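PDB 4LIH: gamma-glutamyl-gamma-aminobutyraldehyde dehydrogenase from Burkholderia cenocepacia, which probably oxidises aldehydes, gamma-glutamyl-gamma-aminobutyraldehyde probably among them, to carboxylic acids with NAD(P)+ as electron acceptor. Local coordinates for residues R292-A297 with D323-K328; L315-D320 with L412-F417; E370-T375 with V393-P398. One frame throughout, in Å; residues are numbered along the deposited sequence.

Contact 1 (R292-A297 with D323-K328)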
loop_
_atom_site.group_PDB
_atom_site.type_symbol
_atom_site.label_atom_id
_atom_site.label_comp_id
_atom_site.label_asym_id
_atom_site.label_seq_id
_atom_site.Cartn_x
_atom_site.Cartn_y
_atom_site.Cartn_z
ATOM N N ARG A 292 -0.371 34.912 14.687
ATOM C CA ARG A 292 -0.234 33.463 14.939
ATOM C C ARG A 292 1.205 33.036 14.708
ATOM O O ARG A 292 1.769 32.296 15.507
ATOM C CB ARG A 292 -1.178 32.598 14.090
ATOM C CG ARG A 292 -1.068 31.100 14.426
ATOM C CD ARG A 292 -2.291 30.278 13.990
ATOM N NE ARG A 292 -2.389 30.119 12.541
ATOM C CZ ARG A 292 -1.690 29.227 11.824
ATOM N NH1 ARG A 292 -0.890 28.401 12.428
ATOM N NH2 ARG A 292 -1.818 29.150 10.495
ATOM N N ALA A 293 1.807 33.505 13.624
ATOM C CA ALA A 293 3.204 33.152 13.359
ATOM C C ALA A 293 4.145 33.564 14.492
ATOM O O ALA A 293 5.040 32.801 14.837
ATOM C CB ALA A 293 3.672 33.702 12.016
ATOM N N ALA A 294 3.958 34.768 15.073
ATOM C CA ALA A 294 4.837 35.255 16.144
ATOM C C ALA A 294 4.621 34.472 17.414
ATOM O O ALA A 294 5.591 34.130 18.091
ATOM C CB ALA A 294 4.607 36.737 16.429
ATOM N N GLN A 295 3.353 34.209 17.751
ATOM C CA GLN A 295 3.017 33.378 18.898
ATOM C C GLN A 295 3.549 31.976 18.766
ATOM O O GLN A 295 4.066 31.432 19.720
ATOM C CB GLN A 295 1.511 33.352 19.143
ATOM C CG GLN A 295 1.042 34.698 19.710
ATOM C CD GLN A 295 -0.435 34.874 19.661
ATOM O OE1 GLN A 295 -1.179 33.949 19.291
ATOM N NE2 GLN A 295 -0.895 36.093 20.001
ATOM N N THR A 296 3.449 31.424 17.572
ATOM C CA THR A 296 3.918 30.031 17.296
ATOM C C THR A 296 5.450 29.974 17.287
ATOM O O THR A 296 6.021 28.973 17.710
ATOM C CB THR A 296 3.318 29.554 15.959
ATOM O OG1 THR A 296 1.899 29.592 16.080
ATOM C CG2 THR A 296 3.725 28.152 15.566
ATOM N N ALA A 297 6.110 31.035 16.819
ATOM C CA ALA A 297 7.585 31.115 16.850
ATOM C C ALA A 297 8.107 31.119 18.284
ATOM O O ALA A 297 9.130 30.464 18.580
ATOM C CB ALA A 297 8.100 32.336 16.084
ATOM N N ASP A 323 10.889 44.071 11.735
ATOM C CA ASP A 323 10.639 44.963 12.888
ATOM C C ASP A 323 9.327 44.619 13.584
ATOM O O ASP A 323 9.284 44.436 14.792
ATOM C CB ASP A 323 10.553 46.438 12.469
ATOM C CG ASP A 323 11.900 47.051 12.121
ATOM O OD1 ASP A 323 12.960 46.441 12.412
ATOM O OD2 ASP A 323 11.882 48.191 11.583
ATOM N N ALA A 324 8.257 44.552 12.803
ATOM C CA ALA A 324 6.937 44.227 13.322
ATOM C C ALA A 324 6.883 42.819 13.909
ATOM O O ALA A 324 6.177 42.589 14.887
ATOM C CB ALA A 324 5.895 44.343 12.222
ATOM N N PHE A 325 7.593 41.878 13.276
ATOM C CA PHE A 325 7.570 40.509 13.708
ATOM C C PHE A 325 8.265 40.349 15.054
ATOM O O PHE A 325 7.713 39.707 15.947
ATOM C CB PHE A 325 8.210 39.575 12.673
ATOM C CG PHE A 325 7.845 38.135 12.886
ATOM C CD1 PHE A 325 6.609 37.657 12.461
ATOM C CD2 PHE A 325 8.670 37.299 13.586
ATOM C CE1 PHE A 325 6.246 36.336 12.678
ATOM C CE2 PHE A 325 8.315 35.973 13.796
ATOM C CZ PHE A 325 7.112 35.502 13.353
ATOM N N ILE A 326 9.453 40.945 15.192
ATOM C CA ILE A 326 10.219 40.881 16.437
ATOM C C ILE A 326 9.386 41.531 17.566
ATOM O O ILE A 326 9.281 40.983 18.662
ATOM C CB ILE A 326 11.638 41.516 16.274
ATOM C CG1 ILE A 326 12.528 40.605 15.394
ATOM C CG2 ILE A 326 12.355 41.718 17.619
ATOM C CD1 ILE A 326 13.850 41.270 14.980
ATOM N N GLU A 327 8.750 42.678 17.298
ATOM C CA GLU A 327 7.830 43.241 18.291
ATOM C C GLU A 327 6.795 42.208 18.792
ATOM O O GLU A 327 6.632 42.045 19.996
ATOM C CB GLU A 327 7.137 44.507 17.776
ATOM C CG GLU A 327 6.257 45.172 18.824
ATOM C CD GLU A 327 5.492 46.389 18.305
ATOM O OE1 GLU A 327 5.233 46.486 17.084
ATOM O OE2 GLU A 327 5.061 47.208 19.149
ATOM N N LYS A 328 6.131 41.500 17.879
ATOM C CA LYS A 328 5.112 40.515 18.241
ATOM C C LYS A 328 5.703 39.320 18.993
ATOM O O LYS A 328 5.088 38.800 19.922
ATOM C CB LYS A 328 4.343 40.053 16.987
ATOM C CG LYS A 328 3.500 41.173 16.340
ATOM C CD LYS A 328 2.986 40.745 14.972
ATOM C CE LYS A 328 2.095 41.784 14.308
ATOM N NZ LYS A 328 0.883 42.147 15.080
#

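Contact 2 (L315-D320 with L412-F417)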
loop_
_atom_site.group_PDB
_atom_site.type_symbol
_atom_site.label_atom_id
_atom_site.label_comp_id
_atom_site.label_asym_id
_atom_site.label_seq_id
_atom_site.Cartn_x
_atom_site.Cartn_y
_atom_site.Cartn_z
ATOM N N LEU A 315 14.940 31.380 13.891
ATOM C CA LEU A 315 13.834 32.085 13.234
ATOM C C LEU A 315 14.393 32.967 12.144
ATOM O O LEU A 315 15.080 33.953 12.403
ATOM C CB LEU A 315 13.050 32.931 14.231
ATOM C CG LEU A 315 11.874 33.647 13.567
ATOM C CD1 LEU A 315 10.681 32.721 13.501
ATOM C CD2 LEU A 315 11.536 34.965 14.247
ATOM N N LEU A 316 14.112 32.574 10.911
ATOM C CA LEU A 316 14.540 33.287 9.737
ATOM C C LEU A 316 13.361 34.155 9.309
ATOM O O LEU A 316 12.279 33.625 8.994
ATOM C CB LEU A 316 14.866 32.314 8.622
ATOM C CG LEU A 316 16.245 31.672 8.578
ATOM C CD1 LEU A 316 16.633 31.022 9.877
ATOM C CD2 LEU A 316 16.374 30.649 7.444
ATOM N N VAL A 317 13.568 35.463 9.277
ATOM C CA VAL A 317 12.490 36.408 9.001
ATOM C C VAL A 317 12.889 37.396 7.914
ATOM O O VAL A 317 13.984 37.915 7.913
ATOM C CB VAL A 317 12.083 37.155 10.281
ATOM C CG1 VAL A 317 13.243 37.912 10.876
ATOM C CG2 VAL A 317 10.902 38.073 10.022
ATOM N N HIS A 318 11.990 37.658 6.989
ATOM C CA HIS A 318 12.295 38.544 5.879
ATOM C C HIS A 318 12.434 39.984 6.382
ATOM O O HIS A 318 11.662 40.439 7.203
ATOM C CB HIS A 318 11.197 38.453 4.811
ATOM C CG HIS A 318 11.556 39.104 3.518
ATOM N ND1 HIS A 318 11.533 40.475 3.337
ATOM C CD2 HIS A 318 11.879 38.575 2.316
ATOM C CE1 HIS A 318 11.884 40.758 2.095
ATOM N NE2 HIS A 318 12.100 39.623 1.454
ATOM N N ARG A 319 13.418 40.703 5.868
ATOM C CA ARG A 319 13.683 42.096 6.298
ATOM C C ARG A 319 12.453 42.995 6.339
ATOM O O ARG A 319 12.320 43.829 7.246
ATOM C CB ARG A 319 14.750 42.729 5.393
ATOM C CG ARG A 319 15.366 44.000 5.982
ATOM C CD ARG A 319 16.478 44.559 5.105
ATOM N NE ARG A 319 17.519 43.572 4.823
ATOM C CZ ARG A 319 18.488 43.220 5.662
ATOM N NH1 ARG A 319 18.592 43.759 6.861
ATOM N NH2 ARG A 319 19.383 42.324 5.286
ATOM N N ASP A 320 11.551 42.806 5.374
ATOM C CA ASP A 320 10.401 43.654 5.174
ATOM C C ASP A 320 9.465 43.604 6.367
ATOM O O ASP A 320 8.835 44.595 6.689
ATOM C CB ASP A 320 9.617 43.243 3.902
ATOM C CG ASP A 320 10.281 43.703 2.603
ATOM O OD1 ASP A 320 11.335 44.365 2.644
ATOM O OD2 ASP A 320 9.742 43.390 1.529
ATOM N N LEU A 412 16.532 31.670 21.367
ATOM C CA LEU A 412 16.205 31.812 19.980
ATOM C C LEU A 412 17.205 32.696 19.256
ATOM O O LEU A 412 17.589 33.790 19.756
ATOM C CB LEU A 412 14.823 32.447 19.839
ATOM C CG LEU A 412 14.300 32.589 18.382
ATOM C CD1 LEU A 412 14.003 31.239 17.735
ATOM C CD2 LEU A 412 13.050 33.417 18.348
ATOM N N SER A 413 17.583 32.255 18.052
ATOM C CA SER A 413 18.430 33.005 17.127
ATOM C C SER A 413 17.552 33.528 15.991
ATOM O O SER A 413 17.010 32.744 15.195
ATOM C CB SER A 413 19.554 32.114 16.560
ATOM O OG SER A 413 20.527 31.824 17.541
ATOM N N VAL A 414 17.391 34.850 15.938
ATOM C CA VAL A 414 16.656 35.524 14.895
ATOM C C VAL A 414 17.622 35.972 13.784
ATOM O O VAL A 414 18.577 36.728 14.025
ATOM C CB VAL A 414 15.887 36.757 15.423
ATOM C CG1 VAL A 414 15.158 37.446 14.290
ATOM C CG2 VAL A 414 14.883 36.354 16.484
ATOM N N ILE A 415 17.336 35.524 12.560
ATOM C CA ILE A 415 18.232 35.716 11.399
ATOM C C ILE A 415 17.427 36.374 10.307
ATOM O O ILE A 415 16.354 35.898 9.984
ATOM C CB ILE A 415 18.795 34.358 10.879
ATOM C CG1 ILE A 415 19.624 33.704 11.985
ATOM C CG2 ILE A 415 19.566 34.558 9.555
ATOM C CD1 ILE A 415 19.964 32.236 11.807
ATOM N N VAL A 416 17.934 37.475 9.756
ATOM C CA VAL A 416 17.231 38.208 8.710
ATOM C C VAL A 416 17.666 37.756 7.325
ATOM O O VAL A 416 18.817 37.388 7.141
ATOM C CB VAL A 416 17.475 39.730 8.840
ATOM C CG1 VAL A 416 18.919 40.090 8.467
ATOM C CG2 VAL A 416 16.508 40.465 7.936
ATOM N N PHE A 417 16.755 37.778 6.356
ATOM C CA PHE A 417 17.120 37.483 4.997
ATOM C C PHE A 417 16.359 38.370 4.043
ATOM O O PHE A 417 15.351 39.000 4.417
ATOM C CB PHE A 417 16.840 36.024 4.662
ATOM C CG PHE A 417 15.375 35.669 4.639
ATOM C CD1 PHE A 417 14.648 35.709 3.452
ATOM C CD2 PHE A 417 14.735 35.217 5.801
ATOM C CE1 PHE A 417 13.320 35.340 3.430
ATOM C CE2 PHE A 417 13.397 34.842 5.780
ATOM C CZ PHE A 417 12.689 34.913 4.610
#

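Contact 3 (E370-T375 with V393-P398)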
loop_
_atom_site.group_PDB
_atom_site.type_symbol
_atom_site.label_atom_id
_atom_site.label_comp_id
_atom_site.label_asym_id
_atom_site.label_seq_id
_atom_site.Cartn_x
_atom_site.Cartn_y
_atom_site.Cartn_z
ATOM N N GLU A 370 28.010 38.268 20.407
ATOM C CA GLU A 370 27.939 38.109 18.945
ATOM C C GLU A 370 26.651 38.570 18.319
ATOM O O GLU A 370 26.558 38.626 17.129
ATOM C CB GLU A 370 28.232 36.647 18.533
ATOM C CG GLU A 370 27.165 35.645 18.902
ATOM C CD GLU A 370 27.589 34.182 18.680
ATOM O OE1 GLU A 370 28.629 33.876 18.008
ATOM O OE2 GLU A 370 26.841 33.324 19.170
ATOM N N GLY A 371 25.684 38.969 19.120
ATOM C CA GLY A 371 24.397 39.379 18.637
ATOM C C GLY A 371 23.768 40.470 19.478
ATOM O O GLY A 371 24.329 40.895 20.511
ATOM N N ARG A 372 22.600 40.910 19.019
ATOM C CA ARG A 372 21.774 41.843 19.787
ATOM C C ARG A 372 20.774 41.121 20.697
ATOM O O ARG A 372 19.948 40.378 20.212
ATOM C CB ARG A 372 21.015 42.761 18.837
ATOM C CG ARG A 372 20.230 43.843 19.584
ATOM C CD ARG A 372 19.593 44.828 18.618
ATOM N NE ARG A 372 18.557 44.220 17.775
ATOM C CZ ARG A 372 17.233 44.244 17.991
ATOM N NH1 ARG A 372 16.702 44.830 19.065
ATOM N NH2 ARG A 372 16.420 43.658 17.111
ATOM N N LEU A 373 20.835 41.375 22.003
ATOM C CA LEU A 373 19.864 40.796 22.945
ATOM C C LEU A 373 18.529 41.503 22.795
ATOM O O LEU A 373 18.426 42.733 23.016
ATOM C CB LEU A 373 20.337 40.905 24.394
ATOM C CG LEU A 373 19.400 40.321 25.472
ATOM C CD1 LEU A 373 19.260 38.797 25.399
ATOM C CD2 LEU A 373 19.913 40.725 26.849
ATOM N N VAL A 374 17.500 40.736 22.449
ATOM C CA VAL A 374 16.202 41.335 22.182
ATOM C C VAL A 374 15.353 41.283 23.439
ATOM O O VAL A 374 14.631 42.264 23.773
ATOM C CB VAL A 374 15.488 40.623 21.005
ATOM C CG1 VAL A 374 14.067 41.133 20.849
ATOM C CG2 VAL A 374 16.266 40.836 19.707
ATOM N N THR A 375 15.390 40.132 24.112
ATOM C CA THR A 375 14.670 39.983 25.348
ATOM C C THR A 375 15.226 38.839 26.181
ATOM O O THR A 375 15.895 37.907 25.677
ATOM C CB THR A 375 13.147 39.790 25.119
ATOM O OG1 THR A 375 12.436 39.983 26.354
ATOM C CG2 THR A 375 12.859 38.410 24.569
ATOM N N VAL A 393 15.865 35.922 23.454
ATOM C CA VAL A 393 15.942 36.093 22.015
ATOM C C VAL A 393 17.135 36.955 21.676
ATOM O O VAL A 393 17.322 37.999 22.294
ATOM C CB VAL A 393 14.660 36.777 21.475
ATOM C CG1 VAL A 393 14.710 36.945 19.975
ATOM C CG2 VAL A 393 13.417 35.989 21.862
ATOM N N PHE A 394 17.940 36.497 20.715
ATOM C CA PHE A 394 18.974 37.309 20.056
ATOM C C PHE A 394 18.739 37.496 18.555
ATOM O O PHE A 394 18.207 36.624 17.863
ATOM C CB PHE A 394 20.325 36.629 20.154
ATOM C CG PHE A 394 20.880 36.582 21.551
ATOM C CD1 PHE A 394 21.570 37.672 22.054
ATOM C CD2 PHE A 394 20.720 35.468 22.338
ATOM C CE1 PHE A 394 22.109 37.627 23.316
ATOM C CE2 PHE A 394 21.227 35.418 23.630
ATOM C CZ PHE A 394 21.915 36.511 24.127
ATOM N N GLU A 395 19.235 38.619 18.054
ATOM C CA GLU A 395 19.321 38.844 16.603
ATOM C C GLU A 395 20.769 38.564 16.225
ATOM O O GLU A 395 21.672 39.163 16.789
ATOM C CB GLU A 395 18.881 40.274 16.255
ATOM C CG GLU A 395 18.789 40.479 14.761
ATOM C CD GLU A 395 18.148 41.774 14.363
ATOM O OE1 GLU A 395 17.679 42.529 15.232
ATOM O OE2 GLU A 395 18.163 42.029 13.157
ATOM N N VAL A 396 20.995 37.617 15.327
ATOM C CA VAL A 396 22.372 37.180 14.987
ATOM C C VAL A 396 22.491 36.965 13.510
ATOM O O VAL A 396 21.477 36.846 12.777
ATOM C CB VAL A 396 22.828 35.855 15.719
ATOM C CG1 VAL A 396 23.151 36.097 17.200
ATOM C CG2 VAL A 396 21.818 34.728 15.562
ATOM N N LYS A 397 23.736 36.933 13.051
ATOM C CA LYS A 397 24.069 36.417 11.739
ATOM C C LYS A 397 23.962 34.892 11.745
ATOM O O LYS A 397 24.071 34.229 12.778
ATOM C CB LYS A 397 25.522 36.767 11.372
ATOM C CG LYS A 397 25.857 38.222 11.160
ATOM C CD LYS A 397 27.328 38.248 10.780
ATOM C CE LYS A 397 27.903 39.640 10.612
ATOM N NZ LYS A 397 29.337 39.421 10.297
ATOM N N PRO A 398 23.789 34.312 10.561
ATOM C CA PRO A 398 23.586 32.880 10.547
ATOM C C PRO A 398 24.771 32.028 10.911
ATOM O O PRO A 398 24.575 30.858 11.200
ATOM C CB PRO A 398 23.115 32.609 9.129
ATOM C CG PRO A 398 23.557 33.751 8.332
ATOM C CD PRO A 398 23.552 34.923 9.252
HETATM O O HOH W 1 25.987 37.491 14.785
#

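Contact 1 (R292-A297 with D323-K328)
The ring of Phe325 meets a row of alanines on helix 290-302. Over one face lies Ala294 CB, 4.0 Å above the plane and displaced toward the rim. Ala293 CB stands at the ring edge, in the plane, with Phe325 CE1 3.7 Å away. Ala297 CB is also near the plane at the edge, and its nearest ring atom is Phe325 CZ at 4.3 Å. The outer tip of the ring reaches the backbone as well: Phe325 CZ is 3.6 Å from Ala294 CA. The carbonyl oxygen Ala293 O approaches the same tip obliquely. Phe325 CG is anti to the backbone N (chi1 -163°), and from there the ring extends to the other helix.

Both segments are parts of longer helices of the aldehyde dehydrogenase fold. Helix 290-302 precedes strand 314-318 in the chain and helix 319-333 follows it, so the helices before and after one strand pack together on the sheet face that carries Leu315. Their short segments cross at -53°, with the axes 9.1 Å apart at closest approach. The contact is buried and apolar, and no hydrogen bond joins the two segments. Leu290, one turn before Ala294, also touches Phe325. Trp439 packs against Ala293 from strand 435-439.

Ala294 has a second neighbour in Lys328. Their CB atoms, Ala294 CB and Lys328 CB, are 3.4 Å apart, tighter than usual carbon contact. Ala294 CA and Lys328 CA, 5.7 Å apart, are the nearest CA pair. Against Ala294 the lysine uses its CB. Its chain leads away from the alanines and bends at the last torsion (chi4 -59°), and Lys328 NZ forms a salt bridge with Asp291 just before segment 292-297.

Contact 2 (L315-D320 with L412-F417)
His318 and Phe417 cross at about a right angle. The imidazole edge points at the phenyl face in an offset edge-to-face stack, with planes 80° apart and ring centroids 5.4 Å apart. His318 CB lies over the same phenyl ring as a CH-pi contact. Phe417 CG sits between its backbone N and carbonyl carbon (chi1 67°). The ring is turned over the neighbouring strand, and Phe417 CE2 comes within 3.4 Å of His318 N.

Farther back on this face, Leu316 and Ile415 lie side by side and point the same way, CD1 to CD1 at 4.0 Å. On the other face, Val317 CG1 meets Val414 CG1 obliquely. The Arg319 guanidinium lies flat over Val416 CG2, while Arg319 NE pairs with Asp418.

Strands 314-318 and 411-417 are parallel neighbours in the catalytic-domain sheet. Their ladder runs from Leu315 N to Ser413 O (2.8 Å) through to Arg319 N to Phe417 O (3.0 Å), where helix 319-333 begins. His318 is its N-cap: His318 ND1 accepts from Asp320 N at 3.1 Å, in the imidazole plane. An accepting ND1 carries no proton, which is consistent with a neutral ring protonated at NE2.

Contact 3 (E370-T375 with V393-P398)
Val374 and Thr375 both face Val393, so one strand holds an extra residue opposite a single partner. This is a classic beta bulge in an antiparallel pair at one side of the aldehyde dehydrogenase sheet. The carbonyl oxygen Val393 O takes Val374 N at 2.7 Å and, weakly, Thr375 N at 3.4 Å. The turned-in backbone of Val374 (psi -44°) brings the two N-H groups to the same acceptor. Within the bulge, Val393 N in turn bonds to Thr375 O, and Thr375 CG2 packs on Val393 CG2.

Before the bulge the register is regular. Arg372 and Glu395 form a hydrogen-bonded pair, and their side chains are joined by a salt bridge. The carboxylate oxygen Glu395 OE1 lies at the guanidinium edge, in its plane, and takes Arg372 NH2. The modelled separation of 2.5 Å is very short, so its exact value is doubtful. Arg372 NE adds a weak bond to the same oxygen. The two flat groups are turned 74° apart, and Val374 CG2 lies over one guanidinium face. Glu395 OE2 pairs with Lys322.

On the opposite sheet face Leu373 CD1 sits over the Phe394 ring, 4.0 Å from its centroid. Gly371, without a side chain, lets its CA approach Glu395 O to 3.3 Å. A water joins the end of helix 354-370 to the loop after strand 388-395, donating to Glu370 O and accepting from Lys397 N at 2.9 Å.

Helix 319-333 connects all three contacts. It begins in contact 2, supplies Phe325 and Lys328 to contact 1, and lies against the strands of contact 3. Phe325 CE2 reaches Leu315 CD2 of contact 2 at 3.4 Å. The next residue, Ile326, packs its CG2 on Val374 CG1 of contact 3 at 3.7 Å. Contacts 2 and 3 share the sheet, and contact 3 is nested in the loop that contact 2 closes. Val414 N probably bonds to Phe394 O (2.7 Å), and Val396 N to Val414 O (2.9 Å). Centres are 10 to 15 Å apart. All three lie away from the predicted active-site residue Glu274.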